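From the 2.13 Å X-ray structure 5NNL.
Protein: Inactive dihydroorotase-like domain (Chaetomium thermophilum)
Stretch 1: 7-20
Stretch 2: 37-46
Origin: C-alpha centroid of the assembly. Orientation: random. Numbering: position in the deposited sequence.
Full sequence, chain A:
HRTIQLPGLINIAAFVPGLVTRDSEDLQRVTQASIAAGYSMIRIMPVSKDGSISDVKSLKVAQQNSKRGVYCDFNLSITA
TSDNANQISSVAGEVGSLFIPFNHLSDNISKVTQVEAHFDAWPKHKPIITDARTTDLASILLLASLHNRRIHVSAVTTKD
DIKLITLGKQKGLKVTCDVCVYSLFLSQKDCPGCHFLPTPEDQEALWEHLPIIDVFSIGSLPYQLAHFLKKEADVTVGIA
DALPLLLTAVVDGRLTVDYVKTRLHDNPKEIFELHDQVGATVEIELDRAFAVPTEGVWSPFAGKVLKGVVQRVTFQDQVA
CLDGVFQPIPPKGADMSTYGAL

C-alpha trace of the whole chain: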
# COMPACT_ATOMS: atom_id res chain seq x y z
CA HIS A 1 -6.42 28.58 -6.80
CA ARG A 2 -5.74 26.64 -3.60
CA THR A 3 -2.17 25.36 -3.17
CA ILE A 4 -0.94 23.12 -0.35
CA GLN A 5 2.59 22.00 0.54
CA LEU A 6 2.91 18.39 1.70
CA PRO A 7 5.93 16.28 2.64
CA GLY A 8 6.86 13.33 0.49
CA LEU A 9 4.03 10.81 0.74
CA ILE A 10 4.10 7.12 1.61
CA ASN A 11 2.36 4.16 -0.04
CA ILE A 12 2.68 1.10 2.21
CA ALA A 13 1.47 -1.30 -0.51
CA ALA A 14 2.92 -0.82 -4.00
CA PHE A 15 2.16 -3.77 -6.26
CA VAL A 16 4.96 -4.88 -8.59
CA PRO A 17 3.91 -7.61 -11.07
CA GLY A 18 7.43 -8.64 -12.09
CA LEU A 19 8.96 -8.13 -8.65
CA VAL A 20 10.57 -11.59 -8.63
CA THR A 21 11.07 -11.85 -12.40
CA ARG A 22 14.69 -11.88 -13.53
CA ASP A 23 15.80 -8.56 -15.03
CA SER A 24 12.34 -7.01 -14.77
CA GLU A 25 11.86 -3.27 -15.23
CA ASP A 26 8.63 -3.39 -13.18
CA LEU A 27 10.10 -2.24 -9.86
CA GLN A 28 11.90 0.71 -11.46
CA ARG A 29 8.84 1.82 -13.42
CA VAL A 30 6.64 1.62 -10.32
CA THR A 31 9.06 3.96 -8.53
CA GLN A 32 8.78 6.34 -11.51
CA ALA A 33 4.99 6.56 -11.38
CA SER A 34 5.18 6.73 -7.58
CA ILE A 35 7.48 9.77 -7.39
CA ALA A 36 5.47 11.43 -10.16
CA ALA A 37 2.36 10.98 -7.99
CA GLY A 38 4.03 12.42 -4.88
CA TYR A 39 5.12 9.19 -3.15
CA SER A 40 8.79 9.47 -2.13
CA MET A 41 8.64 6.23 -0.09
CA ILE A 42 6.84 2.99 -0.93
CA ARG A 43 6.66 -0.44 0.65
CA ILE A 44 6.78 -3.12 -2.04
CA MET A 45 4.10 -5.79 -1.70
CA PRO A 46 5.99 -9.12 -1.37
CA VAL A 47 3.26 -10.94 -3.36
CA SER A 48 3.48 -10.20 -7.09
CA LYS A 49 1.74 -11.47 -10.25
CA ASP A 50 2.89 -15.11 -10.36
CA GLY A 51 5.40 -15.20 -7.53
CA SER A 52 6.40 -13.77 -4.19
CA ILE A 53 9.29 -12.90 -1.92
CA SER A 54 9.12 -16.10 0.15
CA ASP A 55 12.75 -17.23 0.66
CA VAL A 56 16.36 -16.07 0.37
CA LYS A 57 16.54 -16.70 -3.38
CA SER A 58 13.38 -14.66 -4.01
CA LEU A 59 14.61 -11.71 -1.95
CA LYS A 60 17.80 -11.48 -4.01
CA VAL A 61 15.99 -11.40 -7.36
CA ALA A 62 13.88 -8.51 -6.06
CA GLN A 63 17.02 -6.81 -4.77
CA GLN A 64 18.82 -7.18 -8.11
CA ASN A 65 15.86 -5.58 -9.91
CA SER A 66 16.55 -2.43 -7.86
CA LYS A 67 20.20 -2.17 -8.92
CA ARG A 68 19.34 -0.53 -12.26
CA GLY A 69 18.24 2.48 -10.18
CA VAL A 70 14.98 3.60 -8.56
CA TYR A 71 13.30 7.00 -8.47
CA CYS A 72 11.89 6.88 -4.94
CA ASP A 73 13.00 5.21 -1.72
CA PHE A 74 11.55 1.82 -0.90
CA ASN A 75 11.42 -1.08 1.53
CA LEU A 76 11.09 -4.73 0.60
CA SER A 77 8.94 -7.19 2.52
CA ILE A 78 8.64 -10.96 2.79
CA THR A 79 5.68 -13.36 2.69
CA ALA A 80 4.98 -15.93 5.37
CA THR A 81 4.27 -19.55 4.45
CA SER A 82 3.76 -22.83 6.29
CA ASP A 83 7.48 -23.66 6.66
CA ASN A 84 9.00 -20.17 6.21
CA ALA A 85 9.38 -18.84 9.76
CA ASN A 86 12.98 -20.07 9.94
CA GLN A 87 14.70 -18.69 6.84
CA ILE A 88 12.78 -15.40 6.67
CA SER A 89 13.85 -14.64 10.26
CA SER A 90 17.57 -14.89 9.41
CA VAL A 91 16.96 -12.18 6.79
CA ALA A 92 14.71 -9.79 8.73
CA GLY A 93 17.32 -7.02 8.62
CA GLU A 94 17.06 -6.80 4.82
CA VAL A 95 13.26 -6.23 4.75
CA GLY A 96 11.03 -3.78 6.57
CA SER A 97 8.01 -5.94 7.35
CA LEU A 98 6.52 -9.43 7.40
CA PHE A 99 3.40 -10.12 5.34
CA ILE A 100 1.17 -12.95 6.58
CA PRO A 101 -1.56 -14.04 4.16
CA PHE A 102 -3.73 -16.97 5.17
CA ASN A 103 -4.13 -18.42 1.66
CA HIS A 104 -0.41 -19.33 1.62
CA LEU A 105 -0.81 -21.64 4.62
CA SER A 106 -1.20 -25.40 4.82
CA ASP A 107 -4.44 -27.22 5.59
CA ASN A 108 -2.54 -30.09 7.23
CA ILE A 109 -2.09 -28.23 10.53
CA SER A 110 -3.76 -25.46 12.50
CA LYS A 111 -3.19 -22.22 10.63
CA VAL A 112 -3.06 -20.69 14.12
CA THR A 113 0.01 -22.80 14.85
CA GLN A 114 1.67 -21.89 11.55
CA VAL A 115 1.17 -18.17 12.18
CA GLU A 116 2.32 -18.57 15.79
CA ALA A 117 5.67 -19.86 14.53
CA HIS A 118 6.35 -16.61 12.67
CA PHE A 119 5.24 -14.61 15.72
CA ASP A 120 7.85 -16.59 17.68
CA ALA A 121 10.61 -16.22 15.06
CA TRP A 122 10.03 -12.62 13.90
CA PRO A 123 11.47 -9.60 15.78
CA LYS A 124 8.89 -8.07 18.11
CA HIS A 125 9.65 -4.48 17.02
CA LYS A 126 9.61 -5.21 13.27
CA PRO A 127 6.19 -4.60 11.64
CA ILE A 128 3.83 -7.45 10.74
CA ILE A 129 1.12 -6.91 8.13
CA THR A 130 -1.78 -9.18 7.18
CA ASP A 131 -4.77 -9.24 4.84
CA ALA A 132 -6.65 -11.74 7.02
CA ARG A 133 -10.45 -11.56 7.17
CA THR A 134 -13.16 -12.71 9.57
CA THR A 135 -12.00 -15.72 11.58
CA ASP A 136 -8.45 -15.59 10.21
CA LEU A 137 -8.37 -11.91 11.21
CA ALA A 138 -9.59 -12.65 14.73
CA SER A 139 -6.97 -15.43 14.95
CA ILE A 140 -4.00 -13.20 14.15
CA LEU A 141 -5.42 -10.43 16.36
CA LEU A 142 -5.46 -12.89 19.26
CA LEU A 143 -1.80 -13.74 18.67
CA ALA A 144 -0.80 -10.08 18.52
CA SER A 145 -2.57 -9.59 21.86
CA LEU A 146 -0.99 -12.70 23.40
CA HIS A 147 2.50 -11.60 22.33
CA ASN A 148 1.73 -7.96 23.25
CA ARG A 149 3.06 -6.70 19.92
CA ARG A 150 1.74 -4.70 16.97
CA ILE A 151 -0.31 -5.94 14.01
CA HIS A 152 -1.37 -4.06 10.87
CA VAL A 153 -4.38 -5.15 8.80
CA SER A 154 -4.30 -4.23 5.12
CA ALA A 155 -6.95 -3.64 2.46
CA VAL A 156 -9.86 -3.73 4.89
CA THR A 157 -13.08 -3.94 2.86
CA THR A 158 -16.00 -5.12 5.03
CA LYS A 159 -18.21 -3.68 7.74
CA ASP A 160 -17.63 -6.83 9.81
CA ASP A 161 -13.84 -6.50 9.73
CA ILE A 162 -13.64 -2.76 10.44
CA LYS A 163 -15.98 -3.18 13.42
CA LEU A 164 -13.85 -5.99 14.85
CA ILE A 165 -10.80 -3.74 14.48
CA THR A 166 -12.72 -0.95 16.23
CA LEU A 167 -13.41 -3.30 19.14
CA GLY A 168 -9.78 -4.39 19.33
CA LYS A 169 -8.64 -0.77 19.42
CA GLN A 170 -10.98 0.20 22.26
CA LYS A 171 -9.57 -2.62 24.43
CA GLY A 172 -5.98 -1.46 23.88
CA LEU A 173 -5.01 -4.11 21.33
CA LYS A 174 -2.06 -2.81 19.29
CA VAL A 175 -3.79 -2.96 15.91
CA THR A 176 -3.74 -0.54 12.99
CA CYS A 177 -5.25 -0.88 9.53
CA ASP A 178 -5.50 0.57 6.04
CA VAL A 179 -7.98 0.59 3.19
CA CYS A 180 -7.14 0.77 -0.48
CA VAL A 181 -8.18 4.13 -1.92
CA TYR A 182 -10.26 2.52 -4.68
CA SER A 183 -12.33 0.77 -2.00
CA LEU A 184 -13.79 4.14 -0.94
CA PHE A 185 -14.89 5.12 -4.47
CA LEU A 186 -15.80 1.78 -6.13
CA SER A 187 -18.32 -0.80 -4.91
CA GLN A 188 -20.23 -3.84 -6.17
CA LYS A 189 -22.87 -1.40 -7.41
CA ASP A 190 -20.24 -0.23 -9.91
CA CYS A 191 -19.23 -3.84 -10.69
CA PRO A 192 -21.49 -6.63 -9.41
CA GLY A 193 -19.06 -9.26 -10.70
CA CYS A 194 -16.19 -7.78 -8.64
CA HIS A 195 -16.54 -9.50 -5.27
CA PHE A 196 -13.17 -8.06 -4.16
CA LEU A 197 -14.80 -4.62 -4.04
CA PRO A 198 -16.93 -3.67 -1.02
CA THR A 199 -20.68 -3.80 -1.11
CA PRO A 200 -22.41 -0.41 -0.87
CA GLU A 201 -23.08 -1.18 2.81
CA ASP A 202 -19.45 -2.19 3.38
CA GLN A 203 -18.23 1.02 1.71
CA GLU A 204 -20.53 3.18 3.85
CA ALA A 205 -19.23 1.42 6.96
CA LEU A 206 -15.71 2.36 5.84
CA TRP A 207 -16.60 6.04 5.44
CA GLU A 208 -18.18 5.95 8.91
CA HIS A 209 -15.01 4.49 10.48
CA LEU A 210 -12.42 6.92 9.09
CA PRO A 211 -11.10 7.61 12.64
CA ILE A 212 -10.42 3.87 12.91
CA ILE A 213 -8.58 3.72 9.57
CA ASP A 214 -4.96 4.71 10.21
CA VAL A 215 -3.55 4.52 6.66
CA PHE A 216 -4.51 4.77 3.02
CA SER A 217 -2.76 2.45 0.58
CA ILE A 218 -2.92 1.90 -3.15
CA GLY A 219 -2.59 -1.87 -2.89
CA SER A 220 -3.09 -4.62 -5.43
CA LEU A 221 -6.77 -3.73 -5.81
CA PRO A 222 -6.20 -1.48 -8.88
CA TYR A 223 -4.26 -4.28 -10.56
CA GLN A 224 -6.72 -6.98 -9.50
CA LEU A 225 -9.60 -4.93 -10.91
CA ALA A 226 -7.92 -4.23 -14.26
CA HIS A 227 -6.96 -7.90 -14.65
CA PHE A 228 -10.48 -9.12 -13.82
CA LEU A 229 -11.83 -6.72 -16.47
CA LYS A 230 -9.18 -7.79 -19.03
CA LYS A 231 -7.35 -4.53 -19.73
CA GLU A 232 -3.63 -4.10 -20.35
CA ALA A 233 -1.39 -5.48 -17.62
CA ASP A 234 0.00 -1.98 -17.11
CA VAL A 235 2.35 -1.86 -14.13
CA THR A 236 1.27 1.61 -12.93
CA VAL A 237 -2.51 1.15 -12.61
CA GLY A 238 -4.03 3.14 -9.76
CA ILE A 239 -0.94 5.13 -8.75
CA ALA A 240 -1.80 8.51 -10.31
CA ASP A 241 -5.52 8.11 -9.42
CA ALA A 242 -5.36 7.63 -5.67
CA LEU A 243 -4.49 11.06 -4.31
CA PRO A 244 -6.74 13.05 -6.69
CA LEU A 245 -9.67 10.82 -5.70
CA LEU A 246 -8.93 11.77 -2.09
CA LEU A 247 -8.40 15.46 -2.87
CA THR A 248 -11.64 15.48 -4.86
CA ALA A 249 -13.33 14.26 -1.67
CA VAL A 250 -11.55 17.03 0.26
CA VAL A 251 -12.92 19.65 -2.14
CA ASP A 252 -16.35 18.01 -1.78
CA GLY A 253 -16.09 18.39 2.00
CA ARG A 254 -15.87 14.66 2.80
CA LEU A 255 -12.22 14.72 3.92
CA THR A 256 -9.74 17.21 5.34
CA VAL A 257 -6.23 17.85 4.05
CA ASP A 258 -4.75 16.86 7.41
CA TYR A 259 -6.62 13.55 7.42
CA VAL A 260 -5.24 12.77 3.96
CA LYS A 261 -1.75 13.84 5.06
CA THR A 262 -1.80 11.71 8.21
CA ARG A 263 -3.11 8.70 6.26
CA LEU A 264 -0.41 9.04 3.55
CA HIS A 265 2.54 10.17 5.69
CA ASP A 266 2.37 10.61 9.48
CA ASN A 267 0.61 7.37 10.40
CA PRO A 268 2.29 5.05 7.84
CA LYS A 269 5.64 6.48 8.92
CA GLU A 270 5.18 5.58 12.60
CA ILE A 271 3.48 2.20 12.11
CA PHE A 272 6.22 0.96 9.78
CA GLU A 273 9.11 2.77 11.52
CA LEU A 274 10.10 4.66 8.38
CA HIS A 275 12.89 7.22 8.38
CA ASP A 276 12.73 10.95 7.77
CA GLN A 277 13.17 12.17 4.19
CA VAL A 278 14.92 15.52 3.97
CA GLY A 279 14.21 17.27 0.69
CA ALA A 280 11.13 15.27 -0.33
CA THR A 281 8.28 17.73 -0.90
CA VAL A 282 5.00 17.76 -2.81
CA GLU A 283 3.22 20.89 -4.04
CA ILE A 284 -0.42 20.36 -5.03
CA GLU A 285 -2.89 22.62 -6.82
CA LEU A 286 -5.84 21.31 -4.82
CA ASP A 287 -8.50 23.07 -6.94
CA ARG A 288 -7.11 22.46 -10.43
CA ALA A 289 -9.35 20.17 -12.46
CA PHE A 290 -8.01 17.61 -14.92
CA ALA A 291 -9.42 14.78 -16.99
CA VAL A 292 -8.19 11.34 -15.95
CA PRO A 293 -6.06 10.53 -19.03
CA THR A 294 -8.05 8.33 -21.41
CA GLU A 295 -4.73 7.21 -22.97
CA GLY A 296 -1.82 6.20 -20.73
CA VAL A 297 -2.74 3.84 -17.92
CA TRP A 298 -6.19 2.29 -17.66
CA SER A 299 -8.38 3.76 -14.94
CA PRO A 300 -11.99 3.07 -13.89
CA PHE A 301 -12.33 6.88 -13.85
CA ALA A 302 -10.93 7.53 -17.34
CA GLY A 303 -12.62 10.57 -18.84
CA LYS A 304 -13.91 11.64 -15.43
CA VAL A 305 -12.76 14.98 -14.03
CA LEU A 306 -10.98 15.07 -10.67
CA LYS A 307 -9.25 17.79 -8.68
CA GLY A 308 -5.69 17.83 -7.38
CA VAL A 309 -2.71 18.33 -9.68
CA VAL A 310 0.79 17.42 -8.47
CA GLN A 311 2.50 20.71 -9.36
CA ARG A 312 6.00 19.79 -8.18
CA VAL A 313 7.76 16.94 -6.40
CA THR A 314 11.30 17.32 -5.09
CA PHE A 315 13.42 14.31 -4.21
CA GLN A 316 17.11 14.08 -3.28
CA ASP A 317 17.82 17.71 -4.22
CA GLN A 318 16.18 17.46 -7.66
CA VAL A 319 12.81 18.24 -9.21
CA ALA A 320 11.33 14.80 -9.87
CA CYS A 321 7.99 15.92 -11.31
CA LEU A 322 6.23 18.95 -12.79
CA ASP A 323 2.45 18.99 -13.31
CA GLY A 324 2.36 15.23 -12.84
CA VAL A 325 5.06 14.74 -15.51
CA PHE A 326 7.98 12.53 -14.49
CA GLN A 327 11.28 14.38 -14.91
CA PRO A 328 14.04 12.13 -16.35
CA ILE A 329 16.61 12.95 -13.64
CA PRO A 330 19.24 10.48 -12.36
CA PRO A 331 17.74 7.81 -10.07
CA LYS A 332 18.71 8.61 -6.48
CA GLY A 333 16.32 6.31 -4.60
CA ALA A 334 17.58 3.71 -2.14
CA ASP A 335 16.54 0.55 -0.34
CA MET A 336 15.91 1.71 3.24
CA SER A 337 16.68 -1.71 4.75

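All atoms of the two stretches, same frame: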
# COMPACT_ATOMS: atom_id res chain seq x y z
N PRO A 7 4.69 17.06 2.71
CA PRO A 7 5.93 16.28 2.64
C PRO A 7 5.77 15.13 1.65
O PRO A 7 4.67 14.81 1.20
CB PRO A 7 6.12 15.77 4.07
CG PRO A 7 4.74 15.67 4.60
CD PRO A 7 3.94 16.77 3.95
N GLY A 8 6.90 14.52 1.32
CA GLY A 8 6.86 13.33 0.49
C GLY A 8 5.92 12.30 1.08
O GLY A 8 5.93 12.07 2.30
N LEU A 9 5.08 11.70 0.25
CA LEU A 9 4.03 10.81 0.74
C LEU A 9 4.50 9.36 0.70
O LEU A 9 5.52 9.01 0.09
CB LEU A 9 2.74 10.99 -0.07
CG LEU A 9 2.12 12.39 0.00
CD1 LEU A 9 0.89 12.47 -0.90
CD2 LEU A 9 1.76 12.78 1.44
N ILE A 10 3.72 8.50 1.35
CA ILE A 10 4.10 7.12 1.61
C ILE A 10 2.97 6.20 1.18
O ILE A 10 1.82 6.39 1.60
CB ILE A 10 4.45 6.90 3.10
CG1 ILE A 10 5.61 7.81 3.50
CG2 ILE A 10 4.78 5.43 3.37
CD1 ILE A 10 5.97 7.76 4.98
N ASN A 11 3.28 5.23 0.34
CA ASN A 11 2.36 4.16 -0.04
C ASN A 11 2.90 2.86 0.54
O ASN A 11 3.93 2.35 0.09
CB ASN A 11 2.20 4.05 -1.55
CG ASN A 11 1.35 2.86 -1.96
OD1 ASN A 11 0.49 2.41 -1.20
ND2 ASN A 11 1.59 2.34 -3.15
N ILE A 12 2.20 2.31 1.54
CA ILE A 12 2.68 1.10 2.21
C ILE A 12 2.36 -0.18 1.46
O ILE A 12 2.63 -1.27 1.99
CB ILE A 12 2.11 0.98 3.63
CG1 ILE A 12 0.58 0.96 3.59
CG2 ILE A 12 2.60 2.12 4.49
CD1 ILE A 12 -0.05 0.35 4.81
N ALA A 13 1.80 -0.10 0.26
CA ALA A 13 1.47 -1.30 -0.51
C ALA A 13 1.53 -0.92 -1.99
O ALA A 13 0.53 -0.50 -2.58
CB ALA A 13 0.11 -1.87 -0.13
N ALA A 14 2.72 -1.05 -2.58
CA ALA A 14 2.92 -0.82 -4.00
C ALA A 14 3.07 -2.18 -4.68
O ALA A 14 4.00 -2.93 -4.38
CB ALA A 14 4.15 0.05 -4.25
N PHE A 15 2.16 -2.48 -5.59
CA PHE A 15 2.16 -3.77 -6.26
C PHE A 15 3.12 -3.75 -7.44
O PHE A 15 3.09 -2.83 -8.26
CB PHE A 15 0.74 -4.12 -6.72
CG PHE A 15 0.62 -5.50 -7.31
CD1 PHE A 15 0.74 -6.63 -6.51
CD2 PHE A 15 0.37 -5.67 -8.66
CE1 PHE A 15 0.62 -7.89 -7.05
CE2 PHE A 15 0.25 -6.93 -9.21
CZ PHE A 15 0.37 -8.04 -8.40
N VAL A 16 3.96 -4.78 -7.53
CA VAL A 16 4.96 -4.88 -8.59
C VAL A 16 4.80 -6.24 -9.27
O VAL A 16 5.30 -7.24 -8.75
CB VAL A 16 6.38 -4.68 -8.05
CG1 VAL A 16 7.41 -4.77 -9.17
CG2 VAL A 16 6.49 -3.33 -7.34
N PRO A 17 4.12 -6.30 -10.42
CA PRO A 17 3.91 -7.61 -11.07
C PRO A 17 5.17 -8.44 -11.24
O PRO A 17 5.19 -9.61 -10.83
CB PRO A 17 3.29 -7.20 -12.42
CG PRO A 17 2.56 -5.95 -12.13
CD PRO A 17 3.36 -5.23 -11.07
N GLY A 18 6.21 -7.89 -11.85
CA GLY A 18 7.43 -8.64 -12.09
C GLY A 18 8.48 -8.44 -11.01
O GLY A 18 9.68 -8.37 -11.30
N LEU A 19 8.03 -8.35 -9.76
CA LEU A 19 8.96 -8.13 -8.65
C LEU A 19 10.04 -9.20 -8.60
O LEU A 19 11.22 -8.90 -8.42
CB LEU A 19 8.19 -8.09 -7.33
CG LEU A 19 9.03 -7.90 -6.07
CD1 LEU A 19 9.74 -6.55 -6.09
CD2 LEU A 19 8.16 -8.03 -4.83
N VAL A 20 9.65 -10.47 -8.75
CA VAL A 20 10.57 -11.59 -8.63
C VAL A 20 10.89 -12.19 -10.00
O VAL A 20 11.39 -13.31 -10.08
CB VAL A 20 10.02 -12.66 -7.67
CG1 VAL A 20 10.05 -12.15 -6.24
CG2 VAL A 20 8.60 -13.08 -8.06
N ALA A 37 3.63 10.79 -8.69
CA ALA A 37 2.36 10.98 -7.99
C ALA A 37 2.53 11.62 -6.62
O ALA A 37 1.53 11.93 -5.98
CB ALA A 37 1.63 9.65 -7.84
N GLY A 38 3.77 11.81 -6.16
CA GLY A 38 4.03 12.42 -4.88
C GLY A 38 4.50 11.46 -3.80
O GLY A 38 4.69 11.89 -2.66
N TYR A 39 4.68 10.19 -4.12
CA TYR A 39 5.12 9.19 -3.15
C TYR A 39 6.64 9.07 -3.23
O TYR A 39 7.18 8.53 -4.20
CB TYR A 39 4.44 7.85 -3.41
CG TYR A 39 2.94 7.94 -3.47
CD1 TYR A 39 2.18 8.08 -2.32
CD2 TYR A 39 2.27 7.92 -4.69
CE1 TYR A 39 0.80 8.18 -2.37
CE2 TYR A 39 0.89 8.01 -4.76
CZ TYR A 39 0.16 8.14 -3.59
OH TYR A 39 -1.22 8.24 -3.64
N SER A 40 7.33 9.58 -2.21
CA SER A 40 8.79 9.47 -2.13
C SER A 40 9.25 8.23 -1.37
O SER A 40 10.45 8.00 -1.27
CB SER A 40 9.37 10.73 -1.47
OG SER A 40 8.90 10.88 -0.14
N MET A 41 8.32 7.45 -0.83
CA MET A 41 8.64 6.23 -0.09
C MET A 41 7.50 5.25 -0.28
O MET A 41 6.34 5.59 -0.04
CB MET A 41 8.83 6.52 1.41
CG MET A 41 10.23 6.27 1.93
SD MET A 41 10.68 4.52 1.96
CE MET A 41 11.17 4.34 3.67
N ILE A 42 7.83 4.03 -0.70
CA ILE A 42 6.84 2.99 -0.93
C ILE A 42 7.33 1.68 -0.34
O ILE A 42 8.52 1.35 -0.44
CB ILE A 42 6.51 2.82 -2.43
CG1 ILE A 42 7.75 2.36 -3.21
CG2 ILE A 42 5.97 4.13 -3.00
CD1 ILE A 42 7.46 1.99 -4.67
N ARG A 43 6.42 0.94 0.28
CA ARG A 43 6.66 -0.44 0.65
C ARG A 43 6.20 -1.34 -0.49
O ARG A 43 5.07 -1.20 -0.97
CB ARG A 43 5.95 -0.81 1.94
CG ARG A 43 5.88 -2.32 2.19
CD ARG A 43 5.18 -2.68 3.49
NE ARG A 43 4.96 -4.12 3.55
CZ ARG A 43 3.99 -4.75 2.89
NH1 ARG A 43 3.14 -4.07 2.13
NH2 ARG A 43 3.87 -6.07 3.00
N ILE A 44 7.07 -2.24 -0.92
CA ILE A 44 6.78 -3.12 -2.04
C ILE A 44 6.04 -4.35 -1.52
O ILE A 44 6.51 -5.02 -0.59
CB ILE A 44 8.08 -3.52 -2.76
CG1 ILE A 44 8.91 -2.28 -3.12
CG2 ILE A 44 7.77 -4.33 -4.01
CD1 ILE A 44 8.18 -1.27 -3.98
N MET A 45 4.89 -4.64 -2.11
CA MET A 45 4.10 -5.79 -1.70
C MET A 45 4.87 -7.07 -2.04
O MET A 45 5.19 -7.29 -3.22
CB MET A 45 2.75 -5.78 -2.40
CG MET A 45 1.90 -4.56 -2.07
SD MET A 45 0.30 -4.57 -2.90
CE MET A 45 -0.49 -5.95 -2.09
N PRO A 46 5.17 -7.93 -1.07
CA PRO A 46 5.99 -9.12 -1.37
C PRO A 46 5.31 -10.11 -2.31
O PRO A 46 6.00 -10.94 -2.90
CB PRO A 46 6.24 -9.74 0.01
CG PRO A 46 5.13 -9.22 0.89
CD PRO A 46 4.78 -7.86 0.35

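Strands 9-11 and 41-44 of the two stretches run parallel, their directions 7° apart, and the stretches bury 858 Å² between them. Three residues cover the most surface in this contact: Met-45, Leu-9 and Arg-43. They lie near its two ends and at the irregular step between.

Leu-9 is held near the first end through its backbone. Its amide donates to the carbonyl of Gly-38 (Leu-9 N to Gly-38 O, 2.9 Å), and its own carbonyl receives two weak hydrogen bonds, from Ser-40 N to Leu-9 O at 3.0 Å and from Met-41 N to Leu-9 O at 3.3 Å. One acceptor thus serves two successive amides, as fits the beta bulge here: Leu-9 pairs with Tyr-39, but Ile-10 pairs with Met-41. The side chain of Leu-9 packs against the tyrosine, with Leu-9 CB 3.7 Å from Tyr-39 CD1, and the same ring carries Asn-11 CB over one face. Gly-38 follows a helix, in a Schellman motif, and its positive phi of 106° would jam a CB against the preceding carbonyl oxygen. Space is also tight at Gly-8, whose CA lies 3.2 Å from Ser-40 OG; a CB there would clash with that hydroxyl oxygen.

Beyond the bulge the ladder is regular for two residues. Asn-11 N donates to Met-41 O at 3.1 Å, and Arg-43 N to Asn-11 O at 2.9 Å. Ile-10 and Met-41 share one face of the sheet, joined by an apolar contact between Ile-10 CG1 and Met-41 CB at 4.0 Å, while Asn-11 and Ile-42 lie on the other.

Arg-43 spans the place where the first chain turns a corner at Ile-12. Its extended side chain, with chi1 to chi3 all t, brings the guanidinium to the carbonyl at that corner, and Arg-43 NH1 donates to Ile-12 O at 2.8 Å, with the acceptor near the guanidinium plane. NE and NH2 are engaged elsewhere in the structure. Asn-11 braces the same corner from within its own stretch: its OD1 accepts from Ala-13 N at 3.2 Å, and its ND2 makes a weak bond to Ala-13 O at 3.1 Å. A second bulge follows, after which Ala-14 N donates to Arg-43 O at 2.9 Å and Ala-14 pairs with Ile-44.

Met-45 covers more surface than any other residue. Its amide makes the straightest hydrogen bond of the contact, to Ala-14 O (Met-45 N to Ala-14 O, 3.0 Å, 176°), and its CA-to-CB bond points toward the first stretch. Met-45 CG rests 3.8 Å from Ala-13 CB, and Met-45 SD lies 3.9 Å from Phe-15 CB. The sulfur sits at the edge of the Phe-15 ring, 5.4 Å from its centroid, rather than over a face. Ile-44 adds the apolar packing alongside: its CG2 is 3.7 Å from Val-16 CG2 and 3.6 Å from Leu-19 CD1, two residues joined by a type I turn.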